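Sugar kinase, pfkB family (Thermotoga maritima, PDB 2AJR) probably phosphorylates a phosphorylated fructose at the expense of ATP, as a magnesium-binding member of the pfkB (ribokinase-like) carbohydrate kinase family. Local coordinates at residues 24-29 / 107-112; 29-34 / 113-118; 81-86 / 95-100. All blocks are in the same frame, centred on the assembly; numbering follows the deposited sequence.

Contact 1 (24-29 / 107-112); sequences DREIFI and NIEIID. With ACT (acetate ion), chain D.
F28 and I111 lie side by side and point the same way, the isoleucine's CD1 coming to 3.5 Å from ring atom CE1 of F28 and its CB meeting CD1 of the same ring at 3.6 Å. The ring of F28 also has a cation-pi partner, K308. Further along this face D24 and E109 lean obliquely together, carboxylate planes 72° apart, with D24 OD1 2.5 Å from E109 OE2. D24 OD2 forms a salt bridge to K310, and an acetate, probably from the crystallisation liquor, sits nearby. On the other face I27 puts CD1 3.9 Å from CG2 of I108, which it meets obliquely, while it runs alongside I110. I29 CD1 crosses to I110 CG2, also at 3.9 Å. Five backbone hydrogen bonds in parallel register hold the strands, among them I111 N to I27 O at 2.8 Å.

I27 and I108 also pack on I108 and I27 of the second subunit, whereas I111 lies near H267, a ligand of the bound magnesium. Strand pairing of this kind, with one face toward the metal site and the other toward the second subunit, is consistent with the small lid sheet of ribokinase-family enzymes.

Contact 2 (29-34 / 113-118); sequences IEDFQV and EKNKTI
Two carboxylates hold the side-chain nitrogen ND2 of N115: it donates to D31 OD1 at 2.7 Å and also to OD2 of D112, the last residue of strand 105-112. The bond to D31 is fairly straight, 163° at the hydrogen, and D31 OD1 lies almost in the amide plane of N115. The carboxylate and amide planes are 57° apart; the amide nitrogen reaches OD1 from above the carboxylate plane, and the two side chains cross at about a right angle.

The other oxygen of D31 takes K114. NZ of K114 makes a salt bridge to D31 OD2 at 2.7 Å, and OD2 accepts with its syn lone pair, on the side of the other oxygen. The lysine starts with CG anti to the backbone N (chi1 177°); the chain is extended beyond CG and crosses D31 obliquely, CD and CE passing close to its oxygens. Each oxygen of D31 thus has its own donor, and the group is probably fixed in rotation, although the contact lies at the surface.

D112 backs this up, OD1 taking D31 N and OD2 taking F32 N, which ties the backbone of the 29-34 loop to the end of strand 105-112. A water adds a further link, donating to F32 O at 2.9 Å and accepting from T117 OG1 at 2.7 Å. Within the turn, K116 NZ bonds to E113 O at 3.1 Å, while E113 reaches toward the metal site, its OE2 bonded to NE2 of the magnesium ligand H267. The arrangement is that of a beta-hairpin turn between strands 105-112 and 117-122, closed by a G1 beta bulge in which K116 and T117 both face D112.

Contact 3 (81-86 / 95-100); sequences ILVEEL and TNFVYV
CG2 of V83 meets both aromatic side chains of the strand: it is 4.0 Å from CD2 of F97 and 3.4 Å from OH of Y99. CG1 of V83, anti to the backbone N (chi1 171°), also touches the hydroxyl, 3.7 Å from Y99 OH, and on its other contact approaches T95 OG1 at 4.1 Å.

The close-packed part gathers round F97, which is buried. L86 brings CD2 to the edge of this ring, near its plane and 4.0 Å from CE2, and the same methyl lies 3.9 Å from CG2 of T95, the side chains of L86 and T95 sliding past each other in opposite directions. L82 is a more distant neighbour, with CD2 4.5 Å from CZ of F97. The solvent side is thinner. There Y99, an exposed residue, reaches toward V83 tip to tip, and it is the phenol oxygen, more than the ring, that meets the valine. An alanine at V83 would probably open a gap between F97 and Y99 and leave the Y99 hydroxyl end without the methyls it now rests against.

The segments 81-86 and 95-100 run nearly antiparallel, 173° between their directions, and their axes come no closer than 10.4 Å. They belong to a beta-alpha-beta unit of strand 68-75, helix 76-89 and strand 93-100, the last an outermost strand of the large sheet within this chain. Helix 53-63 completes the packing, I55 touching L82, L86 and F97, while helix 130-144 meets N96 and V98 of the strand.

Contact 1 lies in the four-stranded sheet and contact 2 at its edge, in the loop after strand 22-28 and the hairpin turn. Their centres are 10 Å apart, they share I29, and strand 105-112 leads directly through the turn into strand 117-122. Along the chain their segments alternate, 24-29, 29-34, 107-112, 113-118. Contact 3 falls between the two halves of both, in the large ten-stranded sheet and one of its helices; its centre is about 22 Å from that of contact 1 and about 32 Å from that of contact 2. The chain therefore leaves the small sheet, builds part of the large one, and returns by way of strand 105-112. Contacts 1 and 2 both touch the second subunit, so this end of the fold lies at the subunit interface.

Contact 1 (24-29 / 107-112)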
loop_
_atom_site.group_PDB
_atom_site.type_symbol
_atom_site.label_atom_id
_atom_site.label_comp_id
_atom_site.label_asym_id
_atom_site.label_seq_id
_atom_site.Cartn_x
_atom_site.Cartn_y
_atom_site.Cartn_z
ATOM N N ASP A 24 -3.353 -3.096 8.164
ATOM C CA ASP A 24 -2.440 -1.996 8.386
ATOM C C ASP A 24 -1.084 -2.418 7.871
ATOM O O ASP A 24 -0.526 -3.418 8.328
ATOM C CB ASP A 24 -2.340 -1.662 9.877
ATOM C CG ASP A 24 -3.489 -0.817 10.364
ATOM O OD1 ASP A 24 -3.855 0.157 9.653
ATOM O OD2 ASP A 24 -4.025 -1.122 11.466
ATOM N N ARG A 25 -0.566 -1.682 6.894
ATOM C CA ARG A 25 0.811 -1.837 6.482
ATOM C C ARG A 25 1.655 -0.724 7.074
ATOM O O ARG A 25 1.607 0.418 6.609
ATOM C CB ARG A 25 0.943 -1.823 4.968
ATOM C CG ARG A 25 2.426 -1.975 4.528
ATOM C CD ARG A 25 2.585 -2.809 3.276
ATOM N NE ARG A 25 2.393 -4.241 3.520
ATOM C CZ ARG A 25 3.294 -5.055 4.073
ATOM N NH1 ARG A 25 4.483 -4.609 4.469
ATOM N NH2 ARG A 25 2.998 -6.335 4.227
ATOM N N GLU A 26 2.433 -1.071 8.096
ATOM C CA GLU A 26 3.367 -0.143 8.734
ATOM C C GLU A 26 4.750 -0.253 8.081
ATOM O O GLU A 26 5.268 -1.338 7.824
ATOM C CB GLU A 26 3.468 -0.429 10.237
ATOM C CG GLU A 26 2.126 -0.486 11.029
ATOM C CD GLU A 26 2.088 -1.649 12.080
ATOM O OE1 GLU A 26 2.706 -1.481 13.176
ATOM O OE2 GLU A 26 1.441 -2.723 11.796
ATOM N N ILE A 27 5.343 0.891 7.804
ATOM C CA ILE A 27 6.637 0.958 7.159
ATOM C C ILE A 27 7.440 1.952 7.976
ATOM O O ILE A 27 6.951 3.041 8.263
ATOM C CB ILE A 27 6.504 1.469 5.712
ATOM C CG1 ILE A 27 5.380 0.726 4.985
ATOM C CG2 ILE A 27 7.824 1.322 4.956
ATOM C CD1 ILE A 27 4.865 1.457 3.776
ATOM N N PHE A 28 8.658 1.578 8.347
ATOM C CA PHE A 28 9.496 2.379 9.229
ATOM C C PHE A 28 10.690 2.875 8.442
ATOM O O PHE A 28 11.538 2.104 8.052
ATOM C CB PHE A 28 9.911 1.549 10.455
ATOM C CG PHE A 28 8.727 1.042 11.233
ATOM C CD1 PHE A 28 8.044 1.884 12.108
ATOM C CD2 PHE A 28 8.240 -0.246 11.034
ATOM C CE1 PHE A 28 6.909 1.432 12.808
ATOM C CE2 PHE A 28 7.090 -0.703 11.721
ATOM C CZ PHE A 28 6.428 0.138 12.603
ATOM N N ILE A 29 10.698 4.171 8.174
ATOM C CA ILE A 29 11.719 4.823 7.380
ATOM C C ILE A 29 12.209 6.054 8.139
ATOM O O ILE A 29 11.457 6.984 8.405
ATOM C CB ILE A 29 11.140 5.311 6.036
ATOM C CG1 ILE A 29 10.627 4.151 5.196
ATOM C CG2 ILE A 29 12.184 6.057 5.248
ATOM C CD1 ILE A 29 9.624 4.589 4.128
ATOM N N ASN A 107 -4.695 0.072 4.712
ATOM C CA ASN A 107 -4.172 1.385 5.075
ATOM C C ASN A 107 -2.663 1.349 5.198
ATOM O O ASN A 107 -2.075 0.299 5.481
ATOM C CB ASN A 107 -4.791 1.882 6.383
ATOM C CG ASN A 107 -6.272 2.156 6.246
ATOM O OD1 ASN A 107 -6.805 2.228 5.136
ATOM N ND2 ASN A 107 -6.947 2.285 7.365
ATOM N N ILE A 108 -2.045 2.506 4.998
ATOM C CA ILE A 108 -0.588 2.618 5.011
ATOM C C ILE A 108 -0.145 3.656 6.036
ATOM O O ILE A 108 -0.649 4.767 6.049
ATOM C CB ILE A 108 -0.058 2.978 3.604
ATOM C CG1 ILE A 108 -0.312 1.799 2.645
ATOM C CG2 ILE A 108 1.411 3.324 3.662
ATOM C CD1 ILE A 108 -0.092 2.105 1.201
ATOM N N GLU A 109 0.770 3.267 6.918
ATOM C CA GLU A 109 1.324 4.170 7.920
ATOM C C GLU A 109 2.844 4.137 7.799
ATOM O O GLU A 109 3.460 3.093 7.958
ATOM C CB GLU A 109 0.879 3.773 9.329
ATOM C CG GLU A 109 -0.659 3.706 9.545
ATOM C CD GLU A 109 -1.242 2.307 9.312
ATOM O OE1 GLU A 109 -0.473 1.326 9.357
ATOM O OE2 GLU A 109 -2.461 2.177 9.084
ATOM N N ILE A 110 3.427 5.277 7.455
ATOM C CA ILE A 110 4.870 5.436 7.376
ATOM C C ILE A 110 5.329 6.172 8.637
ATOM O O ILE A 110 4.869 7.270 8.932
ATOM C CB ILE A 110 5.264 6.211 6.103
ATOM C CG1 ILE A 110 4.730 5.474 4.864
ATOM C CG2 ILE A 110 6.792 6.382 6.028
ATOM C CD1 ILE A 110 4.622 6.317 3.624
ATOM N N ILE A 111 6.208 5.541 9.403
ATOM C CA ILE A 111 6.586 6.044 10.722
ATOM C C ILE A 111 8.054 6.372 10.694
ATOM O O ILE A 111 8.867 5.508 10.377
ATOM C CB ILE A 111 6.258 5.017 11.795
ATOM C CG1 ILE A 111 4.724 4.838 11.854
ATOM C CG2 ILE A 111 6.794 5.451 13.130
ATOM C CD1 ILE A 111 4.241 3.714 12.740
ATOM N N ASP A 112 8.375 7.643 10.955
ATOM C CA ASP A 112 9.763 8.146 10.953
ATOM C C ASP A 112 10.132 8.462 12.408
ATOM O O ASP A 112 9.797 9.526 12.935
ATOM C CB ASP A 112 9.882 9.393 10.054
ATOM C CG ASP A 112 11.297 9.978 10.010
ATOM O OD1 ASP A 112 12.190 9.550 10.786
ATOM O OD2 ASP A 112 11.521 10.884 9.168
HETATM C C ACT D . -6.716 1.464 11.987
HETATM O O ACT D . -6.402 1.639 10.737
HETATM O OXT ACT D . -6.004 0.681 12.700
HETATM C CH3 ACT D . -7.918 2.106 12.620
#

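Contact 2 (29-34 / 113-118)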
loop_
_atom_site.group_PDB
_atom_site.type_symbol
_atom_site.label_atom_id
_atom_site.label_comp_id
_atom_site.label_asym_id
_atom_site.label_seq_id
_atom_site.Cartn_x
_atom_site.Cartn_y
_atom_site.Cartn_z
ATOM N N ILE A 29 10.698 4.171 8.174
ATOM C CA ILE A 29 11.719 4.823 7.380
ATOM C C ILE A 29 12.209 6.054 8.139
ATOM O O ILE A 29 11.457 6.984 8.405
ATOM C CB ILE A 29 11.140 5.311 6.036
ATOM C CG1 ILE A 29 10.627 4.151 5.196
ATOM C CG2 ILE A 29 12.184 6.057 5.248
ATOM C CD1 ILE A 29 9.624 4.589 4.128
ATOM N N GLU A 30 13.471 6.063 8.486
ATOM C CA GLU A 30 14.067 7.237 9.108
ATOM C C GLU A 30 14.379 8.305 8.036
ATOM O O GLU A 30 14.906 7.987 6.962
ATOM C CB GLU A 30 15.320 6.825 9.905
ATOM C CG GLU A 30 15.005 5.767 10.997
ATOM C CD GLU A 30 15.896 5.858 12.249
ATOM O OE1 GLU A 30 17.109 6.164 12.112
ATOM O OE2 GLU A 30 15.374 5.611 13.371
ATOM N N ASP A 31 14.050 9.564 8.353
ATOM C CA ASP A 31 14.180 10.708 7.431
ATOM C C ASP A 31 13.378 10.483 6.177
ATOM O O ASP A 31 13.865 10.628 5.071
ATOM C CB ASP A 31 15.640 11.032 7.094
ATOM C CG ASP A 31 16.370 11.698 8.249
ATOM O OD1 ASP A 31 15.801 12.621 8.884
ATOM O OD2 ASP A 31 17.518 11.292 8.521
ATOM N N PHE A 32 12.120 10.132 6.376
ATOM C CA PHE A 32 11.196 9.992 5.280
ATOM C C PHE A 32 10.872 11.372 4.719
ATOM O O PHE A 32 10.397 12.274 5.441
ATOM C CB PHE A 32 9.926 9.304 5.761
ATOM C CG PHE A 32 8.870 9.174 4.702
ATOM C CD1 PHE A 32 9.157 8.561 3.486
ATOM C CD2 PHE A 32 7.583 9.649 4.926
ATOM C CE1 PHE A 32 8.182 8.436 2.506
ATOM C CE2 PHE A 32 6.593 9.512 3.962
ATOM C CZ PHE A 32 6.893 8.910 2.744
ATOM N N GLN A 33 11.151 11.533 3.433
ATOM C CA GLN A 33 10.759 12.724 2.710
ATOM C C GLN A 33 10.150 12.362 1.365
ATOM O O GLN A 33 10.329 11.273 0.829
ATOM C CB GLN A 33 11.941 13.687 2.522
ATOM C CG GLN A 33 12.536 14.240 3.839
ATOM C CD GLN A 33 11.516 15.018 4.700
ATOM O OE1 GLN A 33 10.450 15.432 4.220
ATOM N NE2 GLN A 33 11.847 15.211 5.977
ATOM N N VAL A 34 9.428 13.330 0.838
ATOM C CA VAL A 34 8.596 13.183 -0.326
ATOM C C VAL A 34 9.468 13.237 -1.583
ATOM O O VAL A 34 10.545 13.819 -1.561
ATOM C CB VAL A 34 7.523 14.311 -0.269
ATOM C CG1 VAL A 34 7.391 15.058 -1.594
ATOM C CG2 VAL A 34 6.225 13.742 0.242
ATOM N N GLU A 113 10.810 7.521 13.052
ATOM C CA GLU A 113 11.052 7.599 14.497
ATOM C C GLU A 113 12.049 8.699 14.860
ATOM O O GLU A 113 11.979 9.252 15.955
ATOM C CB GLU A 113 11.560 6.252 15.029
ATOM C CG GLU A 113 10.847 5.811 16.302
ATOM C CD GLU A 113 11.602 4.742 17.070
ATOM O OE1 GLU A 113 12.518 4.102 16.492
ATOM O OE2 GLU A 113 11.265 4.555 18.263
ATOM N N LYS A 114 12.972 9.001 13.946
ATOM C CA LYS A 114 13.943 10.066 14.141
ATOM C C LYS A 114 13.281 11.453 14.189
ATOM O O LYS A 114 13.538 12.238 15.117
ATOM C CB LYS A 114 14.996 10.027 13.034
ATOM C CG LYS A 114 16.013 11.159 13.114
ATOM C CD LYS A 114 17.070 11.049 12.023
ATOM C CE LYS A 114 17.758 12.386 11.786
ATOM N NZ LYS A 114 18.723 12.320 10.654
ATOM N N ASN A 115 12.439 11.755 13.200
ATOM C CA ASN A 115 11.805 13.076 13.103
ATOM C C ASN A 115 10.427 13.115 13.758
ATOM O O ASN A 115 9.705 14.104 13.638
ATOM C CB ASN A 115 11.684 13.494 11.637
ATOM C CG ASN A 115 13.023 13.757 10.989
ATOM O OD1 ASN A 115 13.554 14.862 11.066
ATOM N ND2 ASN A 115 13.566 12.747 10.323
ATOM N N LYS A 116 10.074 12.034 14.454
ATOM C CA LYS A 116 8.743 11.848 15.055
ATOM C C LYS A 116 7.625 12.230 14.088
ATOM O O LYS A 116 6.934 13.224 14.295
ATOM C CB LYS A 116 8.604 12.633 16.376
ATOM C CG LYS A 116 9.782 12.497 17.345
ATOM C CD LYS A 116 9.912 11.090 17.890
ATOM C CE LYS A 116 11.138 10.918 18.802
ATOM N NZ LYS A 116 11.435 9.456 18.998
ATOM N N THR A 117 7.460 11.449 13.024
ATOM C CA THR A 117 6.368 11.692 12.064
ATOM C C THR A 117 5.637 10.401 11.674
ATOM O O THR A 117 6.252 9.351 11.566
ATOM C CB THR A 117 6.861 12.438 10.782
ATOM O OG1 THR A 117 7.640 11.561 9.966
ATOM C CG2 THR A 117 7.694 13.687 11.144
ATOM N N ILE A 118 4.315 10.508 11.540
ATOM C CA ILE A 118 3.456 9.484 10.950
ATOM C C ILE A 118 2.810 10.161 9.730
ATOM O O ILE A 118 2.125 11.200 9.846
ATOM C CB ILE A 118 2.293 8.982 11.905
ATOM C CG1 ILE A 118 2.750 8.849 13.352
ATOM C CG2 ILE A 118 1.751 7.601 11.486
ATOM C CD1 ILE A 118 1.636 8.300 14.341
HETATM O O HOH W 1 9.478 12.453 8.153
#

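Contact 3 (81-86 / 95-100)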
loop_
_atom_site.group_PDB
_atom_site.type_symbol
_atom_site.label_atom_id
_atom_site.label_comp_id
_atom_site.label_asym_id
_atom_site.label_seq_id
_atom_site.Cartn_x
_atom_site.Cartn_y
_atom_site.Cartn_z
ATOM N N ILE A 81 -6.860 -12.446 3.842
ATOM C CA ILE A 81 -5.672 -12.252 4.633
ATOM C C ILE A 81 -6.055 -11.804 6.039
ATOM O O ILE A 81 -5.544 -12.335 7.019
ATOM C CB ILE A 81 -4.738 -11.200 4.013
ATOM C CG1 ILE A 81 -4.227 -11.663 2.651
ATOM C CG2 ILE A 81 -3.546 -10.916 4.945
ATOM C CD1 ILE A 81 -3.567 -10.520 1.863
ATOM N N LEU A 82 -6.956 -10.833 6.144
ATOM C CA LEU A 82 -7.329 -10.294 7.466
ATOM C C LEU A 82 -7.839 -11.393 8.385
ATOM O O LEU A 82 -7.376 -11.516 9.518
ATOM C CB LEU A 82 -8.391 -9.188 7.342
ATOM C CG LEU A 82 -8.691 -8.344 8.581
ATOM C CD1 LEU A 82 -8.737 -6.851 8.226
ATOM C CD2 LEU A 82 -9.978 -8.757 9.252
ATOM N N VAL A 83 -8.768 -12.211 7.891
ATOM C CA VAL A 83 -9.431 -13.189 8.736
ATOM C C VAL A 83 -8.425 -14.230 9.181
ATOM O O VAL A 83 -8.424 -14.648 10.346
ATOM C CB VAL A 83 -10.657 -13.852 8.026
ATOM C CG1 VAL A 83 -11.208 -15.015 8.836
ATOM C CG2 VAL A 83 -11.746 -12.820 7.788
ATOM N N GLU A 84 -7.555 -14.638 8.265
ATOM C CA GLU A 84 -6.620 -15.707 8.560
ATOM C C GLU A 84 -5.563 -15.228 9.525
ATOM O O GLU A 84 -5.261 -15.902 10.498
ATOM C CB GLU A 84 -5.989 -16.246 7.285
ATOM C CG GLU A 84 -6.934 -17.175 6.567
ATOM C CD GLU A 84 -6.320 -17.894 5.385
ATOM O OE1 GLU A 84 -5.075 -17.797 5.176
ATOM O OE2 GLU A 84 -7.111 -18.566 4.670
ATOM N N GLU A 85 -5.019 -14.048 9.267
ATOM C CA GLU A 85 -4.052 -13.457 10.176
ATOM C C GLU A 85 -4.669 -13.288 11.540
ATOM O O GLU A 85 -4.042 -13.592 12.539
ATOM C CB GLU A 85 -3.528 -12.116 9.642
ATOM C CG GLU A 85 -2.531 -12.271 8.484
ATOM C CD GLU A 85 -1.385 -13.201 8.834
ATOM O OE1 GLU A 85 -0.820 -13.052 9.941
ATOM O OE2 GLU A 85 -1.065 -14.104 8.028
ATOM N N LEU A 86 -5.920 -12.853 11.575
ATOM C CA LEU A 86 -6.582 -12.573 12.836
ATOM C C LEU A 86 -6.726 -13.832 13.645
ATOM O O LEU A 86 -6.524 -13.828 14.845
ATOM C CB LEU A 86 -7.959 -11.947 12.580
ATOM C CG LEU A 86 -8.754 -11.396 13.758
ATOM C CD1 LEU A 86 -7.950 -10.392 14.598
ATOM C CD2 LEU A 86 -10.030 -10.776 13.241
ATOM N N THR A 95 -14.229 -15.061 14.859
ATOM C CA THR A 95 -14.649 -14.131 13.832
ATOM C C THR A 95 -16.069 -14.467 13.403
ATOM O O THR A 95 -16.469 -15.632 13.417
ATOM C CB THR A 95 -13.708 -14.183 12.632
ATOM O OG1 THR A 95 -13.835 -15.444 11.973
ATOM C CG2 THR A 95 -12.244 -13.955 13.090
ATOM N N ASN A 96 -16.831 -13.439 13.044
ATOM C CA ASN A 96 -18.184 -13.629 12.534
ATOM C C ASN A 96 -18.536 -12.482 11.578
ATOM O O ASN A 96 -19.395 -11.646 11.859
ATOM C CB ASN A 96 -19.163 -13.710 13.706
ATOM C CG ASN A 96 -20.574 -14.026 13.269
ATOM O OD1 ASN A 96 -20.793 -14.730 12.280
ATOM N ND2 ASN A 96 -21.543 -13.487 13.992
ATOM N N PHE A 97 -17.826 -12.436 10.468
ATOM C CA PHE A 97 -17.879 -11.315 9.550
ATOM C C PHE A 97 -18.803 -11.617 8.386
ATOM O O PHE A 97 -18.782 -12.713 7.866
ATOM C CB PHE A 97 -16.491 -11.069 8.955
ATOM C CG PHE A 97 -15.501 -10.523 9.921
ATOM C CD1 PHE A 97 -15.633 -9.236 10.402
ATOM C CD2 PHE A 97 -14.418 -11.271 10.320
ATOM C CE1 PHE A 97 -14.718 -8.714 11.305
ATOM C CE2 PHE A 97 -13.491 -10.751 11.215
ATOM C CZ PHE A 97 -13.648 -9.467 11.707
ATOM N N VAL A 98 -19.563 -10.636 7.927
ATOM C CA VAL A 98 -20.306 -10.788 6.688
ATOM C C VAL A 98 -19.354 -10.505 5.531
ATOM O O VAL A 98 -18.721 -9.439 5.481
ATOM C CB VAL A 98 -21.476 -9.816 6.630
ATOM C CG1 VAL A 98 -22.027 -9.719 5.213
ATOM C CG2 VAL A 98 -22.525 -10.245 7.619
ATOM N N TYR A 99 -19.265 -11.459 4.609
ATOM C CA TYR A 99 -18.381 -11.369 3.461
ATOM C C TYR A 99 -19.053 -10.604 2.346
ATOM O O TYR A 99 -20.156 -10.942 1.954
ATOM C CB TYR A 99 -17.985 -12.771 2.994
ATOM C CG TYR A 99 -16.976 -13.364 3.940
ATOM C CD1 TYR A 99 -17.375 -13.874 5.168
ATOM C CD2 TYR A 99 -15.616 -13.363 3.639
ATOM C CE1 TYR A 99 -16.464 -14.376 6.061
ATOM C CE2 TYR A 99 -14.690 -13.886 4.536
ATOM C CZ TYR A 99 -15.131 -14.382 5.747
ATOM O OH TYR A 99 -14.250 -14.899 6.653
ATOM N N VAL A 100 -18.384 -9.577 1.844
ATOM C CA VAL A 100 -18.957 -8.693 0.847
ATOM C C VAL A 100 -18.141 -8.775 -0.437
ATOM O O VAL A 100 -17.036 -9.299 -0.442
ATOM C CB VAL A 100 -19.035 -7.221 1.368
ATOM C CG1 VAL A 100 -19.927 -7.129 2.583
ATOM C CG2 VAL A 100 -17.644 -6.659 1.719
#